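Local structure of cystathionine gamma-lyase (1N8P) at residues 10-15 / 248-253; 83-88 / 228-233; 155-160 / 187-192; 254-259 / 372-377. The protein belongs to the Cys/Met metabolism family of pyridoxal-5'-phosphate-dependent enzymes and assembles from four copies of one chain, each folded round a mixed beta sheet. All coordinates share one frame; numbering follows the deposited sequence.

Contact 1: 10-15 / 248-253; sequences TKAIHA and RGLKTL
Ile13, the residue that meets Lys251 with one branch, uses the other to cover a ring of its own helix: its CG2 lies 3.4 Å above the plane of the His14 imidazole, over the centre of that face. The longer branch, CG1-CD1, runs out to the partner. With CG1 beside the backbone N (chi1 -61°), CD1 comes within 3.4 Å of the carbonyl O of Lys251 and 3.9 Å of its CB, and the two side chains meet at about a right angle. The Lys251 chain, bent at chi2, then passes Ala12, its CD lying 4.0 Å from Ala12 O. Leu250 completes the apolar patch, CD2 standing 4.4 Å from Ala12 CB. In this member of the Cys/Met metabolism family of PLP-dependent enzymes the contact sets the N-terminal helix 8-14 against the type I turn Leu250-Leu253, which joins helix 240-250 to helix 253-271. Thr252 ties the turn to the end of the preceding helix: its N and OG1 both reach Gly249 O from the same face of the carbonyl plane, OG1 at 3.1 Å. Leu67 of helix 55-67 packs on both Ala12 and Leu250, and Ile374 of the second subunit lies against Ile13.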
loop_
_atom_site.group_PDB
_atom_site.type_symbol
_atom_site.label_atom_id
_atom_site.label_comp_id
_atom_site.label_asym_id
_atom_site.label_seq_id
_atom_site.Cartn_x
_atom_site.Cartn_y
_atom_site.Cartn_z
ATOM N N THR A 10 -10.608 19.824 -15.759
ATOM C CA THR A 10 -11.329 18.690 -16.349
ATOM C C THR A 10 -10.349 17.628 -16.826
ATOM O O THR A 10 -10.570 16.419 -16.672
ATOM C CB THR A 10 -12.192 19.092 -17.575
ATOM O OG1 THR A 10 -13.031 20.211 -17.253
ATOM C CG2 THR A 10 -13.070 17.892 -18.014
ATOM N N LYS A 11 -9.256 18.057 -17.428
ATOM C CA LYS A 11 -8.304 17.067 -17.877
ATOM C C LYS A 11 -7.677 16.370 -16.681
ATOM O O LYS A 11 -7.497 15.159 -16.705
ATOM C CB LYS A 11 -7.247 17.712 -18.751
ATOM C CG LYS A 11 -7.698 17.901 -20.199
ATOM C CD LYS A 11 -6.696 18.718 -21.009
ATOM C CE LYS A 11 -7.205 20.126 -21.290
ATOM N NZ LYS A 11 -6.184 20.884 -22.071
ATOM N N ALA A 12 -7.375 17.135 -15.627
ATOM C CA ALA A 12 -6.767 16.599 -14.405
ATOM C C ALA A 12 -7.585 15.448 -13.897
ATOM O O ALA A 12 -7.057 14.386 -13.610
ATOM C CB ALA A 12 -6.683 17.672 -13.333
ATOM N N ILE A 13 -8.887 15.656 -13.801
ATOM C CA ILE A 13 -9.799 14.622 -13.310
ATOM C C ILE A 13 -10.111 13.471 -14.236
ATOM O O ILE A 13 -10.537 12.434 -13.765
ATOM C CB ILE A 13 -11.167 15.217 -12.927
ATOM C CG1 ILE A 13 -10.957 16.246 -11.807
ATOM C CG2 ILE A 13 -12.189 14.070 -12.588
ATOM C CD1 ILE A 13 -10.201 15.705 -10.606
ATOM N N HIS A 14 -9.909 13.624 -15.543
ATOM C CA HIS A 14 -10.279 12.540 -16.455
ATOM C C HIS A 14 -9.225 12.018 -17.393
ATOM O O HIS A 14 -9.269 10.846 -17.769
ATOM C CB HIS A 14 -11.504 12.973 -17.247
ATOM C CG HIS A 14 -12.689 13.289 -16.387
ATOM N ND1 HIS A 14 -13.362 12.321 -15.676
ATOM C CD2 HIS A 14 -13.302 14.456 -16.108
ATOM C CE1 HIS A 14 -14.345 12.883 -14.997
ATOM N NE2 HIS A 14 -14.334 14.180 -15.243
ATOM N N ALA A 15 -8.275 12.861 -17.778
ATOM C CA ALA A 15 -7.208 12.433 -18.665
ATOM C C ALA A 15 -6.506 11.319 -17.956
ATOM O O ALA A 15 -6.142 11.477 -16.801
ATOM C CB ALA A 15 -6.247 13.548 -18.894
ATOM N N ARG A 248 -3.094 9.922 -8.262
ATOM C CA ARG A 248 -4.116 10.316 -7.292
ATOM C C ARG A 248 -3.862 11.681 -6.655
ATOM O O ARG A 248 -4.796 12.336 -6.194
ATOM C CB ARG A 248 -4.190 9.231 -6.229
ATOM C CG ARG A 248 -4.983 9.539 -5.050
ATOM C CD ARG A 248 -4.936 8.315 -4.200
ATOM N NE ARG A 248 -5.996 8.319 -3.203
ATOM C CZ ARG A 248 -6.183 9.288 -2.321
ATOM N NH1 ARG A 248 -5.369 10.364 -2.314
ATOM N NH2 ARG A 248 -7.165 9.158 -1.422
ATOM N N GLY A 249 -2.608 12.119 -6.628
ATOM C CA GLY A 249 -2.324 13.423 -6.077
ATOM C C GLY A 249 -2.525 14.459 -7.175
ATOM O O GLY A 249 -2.958 15.603 -6.945
ATOM N N LEU A 250 -2.227 14.075 -8.403
ATOM C CA LEU A 250 -2.381 15.007 -9.518
ATOM C C LEU A 250 -3.828 15.538 -9.698
ATOM O O LEU A 250 -4.050 16.587 -10.308
ATOM C CB LEU A 250 -1.871 14.317 -10.785
ATOM C CG LEU A 250 -2.060 14.713 -12.245
ATOM C CD1 LEU A 250 -1.219 13.739 -13.037
ATOM C CD2 LEU A 250 -3.510 14.655 -12.686
ATOM N N LYS A 251 -4.813 14.834 -9.147
ATOM C CA LYS A 251 -6.220 15.251 -9.296
ATOM C C LYS A 251 -6.580 16.554 -8.599
ATOM O O LYS A 251 -7.656 17.101 -8.833
ATOM C CB LYS A 251 -7.173 14.152 -8.779
ATOM C CG LYS A 251 -6.842 12.750 -9.269
ATOM C CD LYS A 251 -7.793 12.275 -10.336
ATOM C CE LYS A 251 -7.586 10.792 -10.577
ATOM N NZ LYS A 251 -8.759 10.207 -11.277
ATOM N N THR A 252 -5.709 17.034 -7.720
ATOM C CA THR A 252 -5.974 18.272 -6.991
ATOM C C THR A 252 -4.895 19.297 -7.321
ATOM O O THR A 252 -4.892 20.393 -6.780
ATOM C CB THR A 252 -6.015 18.033 -5.454
ATOM O OG1 THR A 252 -5.006 17.092 -5.089
ATOM C CG2 THR A 252 -7.366 17.459 -5.012
ATOM N N LEU A 253 -3.996 18.937 -8.238
ATOM C CA LEU A 253 -2.907 19.808 -8.644
ATOM C C LEU A 253 -3.361 21.220 -8.925
ATOM O O LEU A 253 -2.694 22.188 -8.527
ATOM C CB LEU A 253 -2.230 19.279 -9.901
ATOM C CG LEU A 253 -1.134 20.097 -10.599
ATOM C CD1 LEU A 253 0.080 20.291 -9.707
ATOM C CD2 LEU A 253 -0.719 19.336 -11.855
#

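Contact 2: 83-88 / 228-233; sequences TATILQ and QFLQNA
Helices 79-88 and 221-234 cross steeply, their local axes 9.6 Å apart at closest approach and inclined at 115°, with the CA atoms of Thr85 and Leu230 nearest each other. Leu230 carries the contact, packing against Thr85 and Gln88, one turn apart. The methyl of Thr85, CG2, lies 3.6 Å from Leu230 CB, and the two side chains slide past one another in opposite directions. The threonine offers this methyl because OG1 sits beside the backbone N (chi1 -56°), hydrogen-bonding to Ala81 O in its own helix, which leaves CG2 anti to that N and facing Leu230. Further out, Gln88 CG is equally close to both methyls of the leucine, 3.6 Å from Leu230 CD1 and 3.6 Å from Leu230 CD2. Beyond CG the glutamine chain is extended and lies alongside Leu230, which brings OE1 to 3.8 Å from CD2. Much of the contact is thus made by the aliphatic parts of two polar residues. Ser78, Gly79 and Ser80, at the start of helix 79-88, line the pocket of the pyridoxal-5'-phosphate, which lies about 11 Å from the Thr85 side chain. Elsewhere on this helix Ile86 packs on strand 139-144 and Leu87 on both that strand and helix 104-112, placing helix 79-88 between the main sheet and helix 221-234.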
loop_
_atom_site.group_PDB
_atom_site.type_symbol
_atom_site.label_atom_id
_atom_site.label_comp_id
_atom_site.label_asym_id
_atom_site.label_seq_id
_atom_site.Cartn_x
_atom_site.Cartn_y
_atom_site.Cartn_z
ATOM N N THR A 83 16.293 12.671 -16.214
ATOM C CA THR A 83 17.293 13.539 -16.812
ATOM C C THR A 83 18.347 12.610 -17.374
ATOM O O THR A 83 18.981 12.894 -18.391
ATOM C CB THR A 83 17.951 14.420 -15.747
ATOM O OG1 THR A 83 17.008 15.395 -15.283
ATOM C CG2 THR A 83 19.176 15.103 -16.302
ATOM N N ALA A 84 18.515 11.483 -16.689
ATOM C CA ALA A 84 19.503 10.485 -17.065
ATOM C C ALA A 84 19.194 9.813 -18.380
ATOM O O ALA A 84 20.085 9.629 -19.205
ATOM C CB ALA A 84 19.641 9.433 -15.965
ATOM N N THR A 85 17.943 9.426 -18.565
ATOM C CA THR A 85 17.544 8.770 -19.789
ATOM C C THR A 85 17.744 9.749 -20.940
ATOM O O THR A 85 18.161 9.360 -22.028
ATOM C CB THR A 85 16.081 8.329 -19.701
ATOM O OG1 THR A 85 15.943 7.503 -18.545
ATOM C CG2 THR A 85 15.646 7.545 -20.962
ATOM N N ILE A 86 17.471 11.025 -20.688
ATOM C CA ILE A 86 17.631 12.021 -21.727
ATOM C C ILE A 86 19.110 12.204 -22.102
ATOM O O ILE A 86 19.451 12.318 -23.283
ATOM C CB ILE A 86 17.049 13.381 -21.306
ATOM C CG1 ILE A 86 15.559 13.251 -20.981
ATOM C CG2 ILE A 86 17.227 14.384 -22.445
ATOM C CD1 ILE A 86 14.866 14.619 -20.633
ATOM N N LEU A 87 19.995 12.226 -21.117
ATOM C CA LEU A 87 21.388 12.389 -21.434
ATOM C C LEU A 87 22.001 11.162 -22.111
ATOM O O LEU A 87 22.901 11.291 -22.934
ATOM C CB LEU A 87 22.165 12.731 -20.177
ATOM C CG LEU A 87 21.822 14.089 -19.572
ATOM C CD1 LEU A 87 22.479 14.225 -18.217
ATOM C CD2 LEU A 87 22.289 15.201 -20.476
ATOM N N GLN A 88 21.529 9.965 -21.780
ATOM C CA GLN A 88 22.106 8.769 -22.379
ATOM C C GLN A 88 21.499 8.489 -23.741
ATOM O O GLN A 88 21.954 7.597 -24.449
ATOM C CB GLN A 88 21.942 7.559 -21.444
ATOM C CG GLN A 88 20.541 6.979 -21.346
ATOM C CD GLN A 88 20.312 6.196 -20.041
ATOM O OE1 GLN A 88 19.322 5.466 -19.903
ATOM N NE2 GLN A 88 21.223 6.359 -19.074
ATOM N N GLN A 228 11.630 6.007 -24.793
ATOM C CA GLN A 228 10.894 4.912 -24.166
ATOM C C GLN A 228 11.745 3.647 -24.299
ATOM O O GLN A 228 11.658 2.735 -23.458
ATOM C CB GLN A 228 9.547 4.689 -24.855
ATOM C CG GLN A 228 8.991 3.282 -24.689
ATOM C CD GLN A 228 7.711 3.056 -25.481
ATOM O OE1 GLN A 228 6.620 3.409 -25.042
ATOM N NE2 GLN A 228 7.847 2.476 -26.666
ATOM N N PHE A 229 12.565 3.586 -25.359
ATOM C CA PHE A 229 13.408 2.419 -25.562
ATOM C C PHE A 229 14.323 2.359 -24.356
ATOM O O PHE A 229 14.187 1.467 -23.538
ATOM C CB PHE A 229 14.234 2.504 -26.859
ATOM C CG PHE A 229 15.144 1.301 -27.080
ATOM C CD1 PHE A 229 14.681 0.157 -27.721
ATOM C CD2 PHE A 229 16.453 1.300 -26.598
ATOM C CE1 PHE A 229 15.504 -0.967 -27.876
ATOM C CE2 PHE A 229 17.275 0.176 -26.750
ATOM C CZ PHE A 229 16.798 -0.955 -27.388
ATOM N N LEU A 230 15.234 3.320 -24.233
ATOM C CA LEU A 230 16.148 3.362 -23.089
ATOM C C LEU A 230 15.409 2.965 -21.802
ATOM O O LEU A 230 15.918 2.169 -20.999
ATOM C CB LEU A 230 16.725 4.772 -22.914
ATOM C CG LEU A 230 17.800 5.221 -23.901
ATOM C CD1 LEU A 230 17.990 6.705 -23.820
ATOM C CD2 LEU A 230 19.111 4.517 -23.582
ATOM N N GLN A 231 14.202 3.509 -21.633
ATOM C CA GLN A 231 13.374 3.241 -20.458
ATOM C C GLN A 231 13.199 1.748 -20.258
ATOM O O GLN A 231 13.553 1.200 -19.212
ATOM C CB GLN A 231 11.992 3.888 -20.612
ATOM C CG GLN A 231 11.047 3.694 -19.426
ATOM C CD GLN A 231 9.591 3.762 -19.851
ATOM O OE1 GLN A 231 8.745 4.297 -19.142
ATOM N NE2 GLN A 231 9.289 3.202 -21.023
ATOM N N ASN A 232 12.654 1.089 -21.273
ATOM C CA ASN A 232 12.418 -0.338 -21.185
ATOM C C ASN A 232 13.706 -1.123 -20.976
ATOM O O ASN A 232 13.723 -2.124 -20.269
ATOM C CB ASN A 232 11.722 -0.817 -22.450
ATOM C CG ASN A 232 11.488 -2.298 -22.447
ATOM O OD1 ASN A 232 10.504 -2.767 -21.892
ATOM N ND2 ASN A 232 12.402 -3.053 -23.058
ATOM N N ALA A 233 14.794 -0.650 -21.568
ATOM C CA ALA A 233 16.073 -1.354 -21.493
ATOM C C ALA A 233 16.921 -1.089 -20.268
ATOM O O ALA A 233 17.670 -1.967 -19.844
ATOM C CB ALA A 233 16.919 -1.082 -22.776
#

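Contact 3: 155-160 / 187-192; sequences TDIQKV and SNPLNF
Ile157 stands at the centre of this contact, sending one branch to Phe192 and the other to Pro189. With CG1 beside the backbone N (chi1 -58°), CG2 is anti to it and lies 3.6 Å from Phe192 CB, and the isoleucine and phenylalanine side chains are set at about a right angle. Phe192 touches with its CB, since the ring itself leads off from Ile157 and turns back edge-on to its own segment, with the carbonyl carbons of Asn188 and Pro189 at its edge, in the ring plane. The longer branch of Ile157 reaches the proline at a slant, with CD1 3.5 Å from Pro189 CB and 3.9 Å from its CG. Gln158 adds a looser flank: bent at chi2, it brings Gln158 OE1 to 3.8 Å from Phe192 C.

The first turn of the helix is fixed by Asp156 at the N-cap. Its OD1 accepts from Lys159 N at 3.1 Å, a nearly straight bond (165°) that arrives from above the carboxylate plane, and more weakly from Gln158 N; OD2 forms a salt bridge with Lys297. Gln298 bridges the two segments, its side chain bonding Thr155 O and Ile157 N and its backbone O bonding Ser187 OG.

Helix 157-167 links strand 139-144 to its parallel neighbour 174-178 in a beta-alpha-beta crossover of the main sheet. Ile157 and Pro189 both pack on Val177 of the second strand, next to Asp178, a residue of the pyridoxal-5'-phosphate pocket.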
loop_
_atom_site.group_PDB
_atom_site.type_symbol
_atom_site.label_atom_id
_atom_site.label_comp_id
_atom_site.label_asym_id
_atom_site.label_seq_id
_atom_site.Cartn_x
_atom_site.Cartn_y
_atom_site.Cartn_z
ATOM N N THR A 155 13.178 32.516 -17.539
ATOM C CA THR A 155 13.828 32.475 -18.839
ATOM C C THR A 155 12.781 32.353 -19.954
ATOM O O THR A 155 11.757 31.659 -19.812
ATOM C CB THR A 155 14.820 31.275 -18.972
ATOM O OG1 THR A 155 15.919 31.436 -18.069
ATOM C CG2 THR A 155 15.373 31.193 -20.378
ATOM N N ASP A 156 13.036 33.046 -21.067
ATOM C CA ASP A 156 12.121 33.014 -22.210
ATOM C C ASP A 156 12.360 31.785 -23.104
ATOM O O ASP A 156 13.248 31.755 -23.968
ATOM C CB ASP A 156 12.250 34.296 -23.039
ATOM C CG ASP A 156 11.046 34.528 -23.946
ATOM O OD1 ASP A 156 10.632 33.596 -24.666
ATOM O OD2 ASP A 156 10.517 35.652 -23.939
ATOM N N ILE A 157 11.546 30.768 -22.879
ATOM C CA ILE A 157 11.642 29.534 -23.644
ATOM C C ILE A 157 11.634 29.765 -25.165
ATOM O O ILE A 157 12.273 29.025 -25.908
ATOM C CB ILE A 157 10.498 28.582 -23.236
ATOM C CG1 ILE A 157 10.606 28.318 -21.739
ATOM C CG2 ILE A 157 10.586 27.273 -24.004
ATOM C CD1 ILE A 157 9.471 27.531 -21.152
ATOM N N GLN A 158 10.923 30.797 -25.617
ATOM C CA GLN A 158 10.831 31.115 -27.037
ATOM C C GLN A 158 12.127 31.728 -27.557
ATOM O O GLN A 158 12.693 31.244 -28.547
ATOM C CB GLN A 158 9.684 32.080 -27.286
ATOM C CG GLN A 158 9.334 32.168 -28.729
ATOM C CD GLN A 158 9.064 30.825 -29.282
ATOM O OE1 GLN A 158 7.946 30.331 -29.217
ATOM N NE2 GLN A 158 10.089 30.200 -29.814
ATOM N N LYS A 159 12.600 32.790 -26.901
ATOM C CA LYS A 159 13.864 33.403 -27.298
ATOM C C LYS A 159 14.956 32.318 -27.419
ATOM O O LYS A 159 15.718 32.302 -28.385
ATOM C CB LYS A 159 14.296 34.479 -26.285
ATOM C CG LYS A 159 13.708 35.877 -26.567
ATOM C CD LYS A 159 14.163 36.892 -25.540
ATOM C CE LYS A 159 13.903 38.343 -25.971
ATOM N NZ LYS A 159 12.472 38.748 -26.172
ATOM N N VAL A 160 15.020 31.396 -26.461
ATOM C CA VAL A 160 16.027 30.354 -26.515
ATOM C C VAL A 160 15.741 29.330 -27.603
ATOM O O VAL A 160 16.669 28.868 -28.255
ATOM C CB VAL A 160 16.193 29.628 -25.142
ATOM C CG1 VAL A 160 17.101 28.415 -25.282
ATOM C CG2 VAL A 160 16.802 30.575 -24.128
ATOM N N SER A 187 2.228 26.550 -16.108
ATOM C CA SER A 187 2.865 26.726 -17.391
ATOM C C SER A 187 3.026 25.470 -18.224
ATOM O O SER A 187 3.076 24.355 -17.711
ATOM C CB SER A 187 4.223 27.362 -17.172
ATOM O OG SER A 187 4.882 27.572 -18.406
ATOM N N ASN A 188 3.128 25.670 -19.531
ATOM C CA ASN A 188 3.284 24.575 -20.490
ATOM C C ASN A 188 4.395 24.895 -21.486
ATOM O O ASN A 188 4.113 25.280 -22.634
ATOM C CB ASN A 188 1.974 24.348 -21.249
ATOM C CG ASN A 188 0.911 23.726 -20.393
ATOM O OD1 ASN A 188 -0.266 23.782 -20.725
ATOM N ND2 ASN A 188 1.317 23.106 -19.297
ATOM N N PRO A 189 5.666 24.713 -21.060
ATOM C CA PRO A 189 6.856 24.977 -21.868
ATOM C C PRO A 189 6.829 24.501 -23.321
ATOM O O PRO A 189 7.480 25.114 -24.159
ATOM C CB PRO A 189 7.979 24.341 -21.041
ATOM C CG PRO A 189 7.507 24.542 -19.655
ATOM C CD PRO A 189 6.053 24.181 -19.738
ATOM N N LEU A 190 6.102 23.433 -23.643
ATOM C CA LEU A 190 6.073 22.996 -25.051
ATOM C C LEU A 190 5.504 24.116 -25.925
ATOM O O LEU A 190 6.044 24.408 -26.991
ATOM C CB LEU A 190 5.244 21.724 -25.246
ATOM C CG LEU A 190 5.750 20.531 -24.457
ATOM C CD1 LEU A 190 5.070 19.243 -24.940
ATOM C CD2 LEU A 190 7.266 20.480 -24.599
ATOM N N ASN A 191 4.433 24.757 -25.456
ATOM C CA ASN A 191 3.809 25.855 -26.180
ATOM C C ASN A 191 4.767 27.003 -26.323
ATOM O O ASN A 191 4.358 28.118 -26.603
ATOM C CB ASN A 191 2.581 26.363 -25.446
ATOM C CG ASN A 191 1.576 25.292 -25.217
ATOM O OD1 ASN A 191 1.719 24.181 -25.735
ATOM N ND2 ASN A 191 0.536 25.604 -24.441
ATOM N N PHE A 192 6.045 26.752 -26.121
ATOM C CA PHE A 192 7.021 27.825 -26.231
ATOM C C PHE A 192 8.311 27.344 -26.864
ATOM O O PHE A 192 9.391 27.851 -26.547
ATOM C CB PHE A 192 7.321 28.438 -24.858
ATOM C CG PHE A 192 6.105 29.007 -24.169
ATOM C CD1 PHE A 192 5.296 28.192 -23.372
ATOM C CD2 PHE A 192 5.757 30.348 -24.337
ATOM C CE1 PHE A 192 4.172 28.700 -22.760
ATOM C CE2 PHE A 192 4.616 30.884 -23.726
ATOM C CZ PHE A 192 3.819 30.066 -22.936
#

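Contact 4: 254-259 / 372-377; sequences HLRVRQ and VGIEDT
Van der Waals contact of Ile374 with one side of the helix at Arg256 and Gln259 joins the two parts of the subunit. Helix 253-271 leads from the region of the seven-stranded sheet to the smaller five-stranded one, and 372-377 connects strand 367-371 of that smaller sheet to the C-terminal helix 377-392, a layout consistent with the aspartate aminotransferase-like fold. Ile374 CG2 lies 3.8 Å from the carbonyl O of Arg256 and 4.3 Å from its CB, a position set by chi1 of 65°, which puts CG1 between the backbone N and the carbonyl carbon and so places CG2 beside that N. On the next turn of the helix, Gln259 CG is 4.3 Å from Ile374 CB. Across the subunit boundary, Lys251 of the second subunit packs on Ile374 as well.

Polar groups near the contact mostly look to partners outside it. The guanidinium of Arg256 leaves Ile374 behind and is gripped on all three nitrogens, with NE bonded to Thr252 OG1, NH2 to Gly249 O and NH1 to Tyr204 O, so its rotation is fixed, while Asp376 serves as the N-cap of helix 377-392.

The one polar approach between the segments is long, and the two side chains meet at a slant. Gln259, with CG anti to the backbone N (chi1 -179°) and a bend at chi2, brings NE2 to 3.7 Å from Thr377 OG1, whose hydrogen bond goes to Ser263 OG.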
loop_
_atom_site.group_PDB
_atom_site.type_symbol
_atom_site.label_atom_id
_atom_site.label_comp_id
_atom_site.label_asym_id
_atom_site.label_seq_id
_atom_site.Cartn_x
_atom_site.Cartn_y
_atom_site.Cartn_z
ATOM N N HIS A 254 -4.479 21.351 -9.634
ATOM C CA HIS A 254 -4.959 22.681 -9.943
ATOM C C HIS A 254 -5.475 23.394 -8.706
ATOM O O HIS A 254 -5.278 24.603 -8.572
ATOM C CB HIS A 254 -6.020 22.630 -11.032
ATOM C CG HIS A 254 -7.157 21.736 -10.710
ATOM N ND1 HIS A 254 -8.376 22.215 -10.294
ATOM C CD2 HIS A 254 -7.228 20.388 -10.632
ATOM C CE1 HIS A 254 -9.148 21.195 -9.960
ATOM N NE2 HIS A 254 -8.472 20.075 -10.155
ATOM N N LEU A 255 -6.134 22.687 -7.795
ATOM C CA LEU A 255 -6.591 23.376 -6.584
ATOM C C LEU A 255 -5.402 23.716 -5.664
ATOM O O LEU A 255 -5.298 24.820 -5.158
ATOM C CB LEU A 255 -7.612 22.536 -5.831
ATOM C CG LEU A 255 -8.870 22.259 -6.658
ATOM C CD1 LEU A 255 -9.869 21.490 -5.824
ATOM C CD2 LEU A 255 -9.475 23.572 -7.136
ATOM N N ARG A 256 -4.495 22.778 -5.465
ATOM C CA ARG A 256 -3.333 23.031 -4.616
ATOM C C ARG A 256 -2.458 24.159 -5.144
ATOM O O ARG A 256 -2.215 25.121 -4.451
ATOM C CB ARG A 256 -2.476 21.769 -4.460
ATOM C CG ARG A 256 -3.123 20.689 -3.672
ATOM C CD ARG A 256 -2.161 19.545 -3.436
ATOM N NE ARG A 256 -2.165 18.534 -4.481
ATOM C CZ ARG A 256 -1.325 18.515 -5.504
ATOM N NH1 ARG A 256 -0.429 19.463 -5.618
ATOM N NH2 ARG A 256 -1.343 17.515 -6.376
ATOM N N VAL A 257 -1.976 24.032 -6.371
ATOM C CA VAL A 257 -1.118 25.044 -6.988
ATOM C C VAL A 257 -1.735 26.434 -7.078
ATOM O O VAL A 257 -1.040 27.443 -7.044
ATOM C CB VAL A 257 -0.738 24.604 -8.371
ATOM C CG1 VAL A 257 -0.061 25.718 -9.093
ATOM C CG2 VAL A 257 0.173 23.390 -8.280
ATOM N N ARG A 258 -3.053 26.483 -7.197
ATOM C CA ARG A 258 -3.770 27.750 -7.289
ATOM C C ARG A 258 -3.697 28.473 -5.949
ATOM O O ARG A 258 -3.551 29.684 -5.897
ATOM C CB ARG A 258 -5.252 27.493 -7.662
ATOM C CG ARG A 258 -6.074 28.723 -8.042
ATOM C CD ARG A 258 -5.689 29.205 -9.415
ATOM N NE ARG A 258 -6.298 30.487 -9.750
ATOM C CZ ARG A 258 -5.916 31.241 -10.775
ATOM N NH1 ARG A 258 -4.928 30.844 -11.566
ATOM N NH2 ARG A 258 -6.515 32.400 -11.005
ATOM N N GLN A 259 -3.809 27.708 -4.872
ATOM C CA GLN A 259 -3.793 28.237 -3.522
ATOM C C GLN A 259 -2.372 28.595 -3.061
ATOM O O GLN A 259 -2.123 29.664 -2.519
ATOM C CB GLN A 259 -4.388 27.194 -2.601
ATOM C CG GLN A 259 -4.455 27.607 -1.159
ATOM C CD GLN A 259 -5.440 28.674 -0.958
ATOM O OE1 GLN A 259 -6.537 28.607 -1.483
ATOM N NE2 GLN A 259 -5.075 29.687 -0.191
ATOM N N VAL A 372 5.799 27.720 -0.049
ATOM C CA VAL A 372 4.484 27.910 0.514
ATOM C C VAL A 372 3.556 26.712 0.244
ATOM O O VAL A 372 3.439 26.262 -0.902
ATOM C CB VAL A 372 3.835 29.137 -0.065
ATOM C CG1 VAL A 372 2.502 29.383 0.607
ATOM C CG2 VAL A 372 4.760 30.315 0.086
ATOM N N GLY A 373 2.912 26.211 1.311
ATOM C CA GLY A 373 1.990 25.082 1.229
ATOM C C GLY A 373 0.552 25.537 1.043
ATOM O O GLY A 373 0.317 26.593 0.437
ATOM N N ILE A 374 -0.414 24.775 1.557
ATOM C CA ILE A 374 -1.823 25.169 1.395
ATOM C C ILE A 374 -2.603 25.458 2.686
ATOM O O ILE A 374 -3.844 25.510 2.678
ATOM C CB ILE A 374 -2.630 24.139 0.513
ATOM C CG1 ILE A 374 -2.732 22.768 1.209
ATOM C CG2 ILE A 374 -1.919 23.932 -0.806
ATOM C CD1 ILE A 374 -3.701 21.786 0.540
ATOM N N GLU A 375 -1.879 25.668 3.787
ATOM C CA GLU A 375 -2.510 26.020 5.063
ATOM C C GLU A 375 -3.173 27.388 4.840
ATOM O O GLU A 375 -3.033 27.964 3.777
ATOM C CB GLU A 375 -1.461 26.131 6.186
ATOM C CG GLU A 375 -0.494 24.926 6.366
ATOM C CD GLU A 375 0.693 24.995 5.437
ATOM O OE1 GLU A 375 1.714 24.339 5.709
ATOM O OE2 GLU A 375 0.609 25.699 4.418
ATOM N N ASP A 376 -3.883 27.916 5.829
ATOM C CA ASP A 376 -4.512 29.215 5.680
ATOM C C ASP A 376 -3.471 30.310 5.303
ATOM O O ASP A 376 -2.325 30.265 5.744
ATOM C CB ASP A 376 -5.228 29.585 6.974
ATOM C CG ASP A 376 -5.990 30.891 6.859
ATOM O OD1 ASP A 376 -5.361 31.942 6.702
ATOM O OD2 ASP A 376 -7.229 30.878 6.914
ATOM N N THR A 377 -3.859 31.281 4.477
ATOM C CA THR A 377 -2.934 32.341 4.062
ATOM C C THR A 377 -2.487 33.269 5.182
ATOM O O THR A 377 -1.310 33.556 5.308
ATOM C CB THR A 377 -3.520 33.236 2.954
ATOM O OG1 THR A 377 -3.670 32.488 1.747
ATOM C CG2 THR A 377 -2.585 34.398 2.682
#

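Contacts 1 and 2 are buried, whereas contacts 3 and 4 are partly buried. Contacts 1 and 4 are direct neighbours: helices 240-250 and 253-271 follow each other in the chain, Ala12 packs on His254, and both contacts touch the second subunit. Contact 2 lies on the other side of the chain's centre from contact 4, with centres about 34 Å apart, and meets the third subunit, while contact 3 touches no other chain. Contacts 2 and 3 both involve helices that pack on the main sheet. All four rest on van der Waals touches without a hydrogen bond between their segments, with purely apolar pairs in 1 and 3; the polar fringe differs, a tied turn in contact 1, helix caps in 3 and 4, and a held arginine in 4.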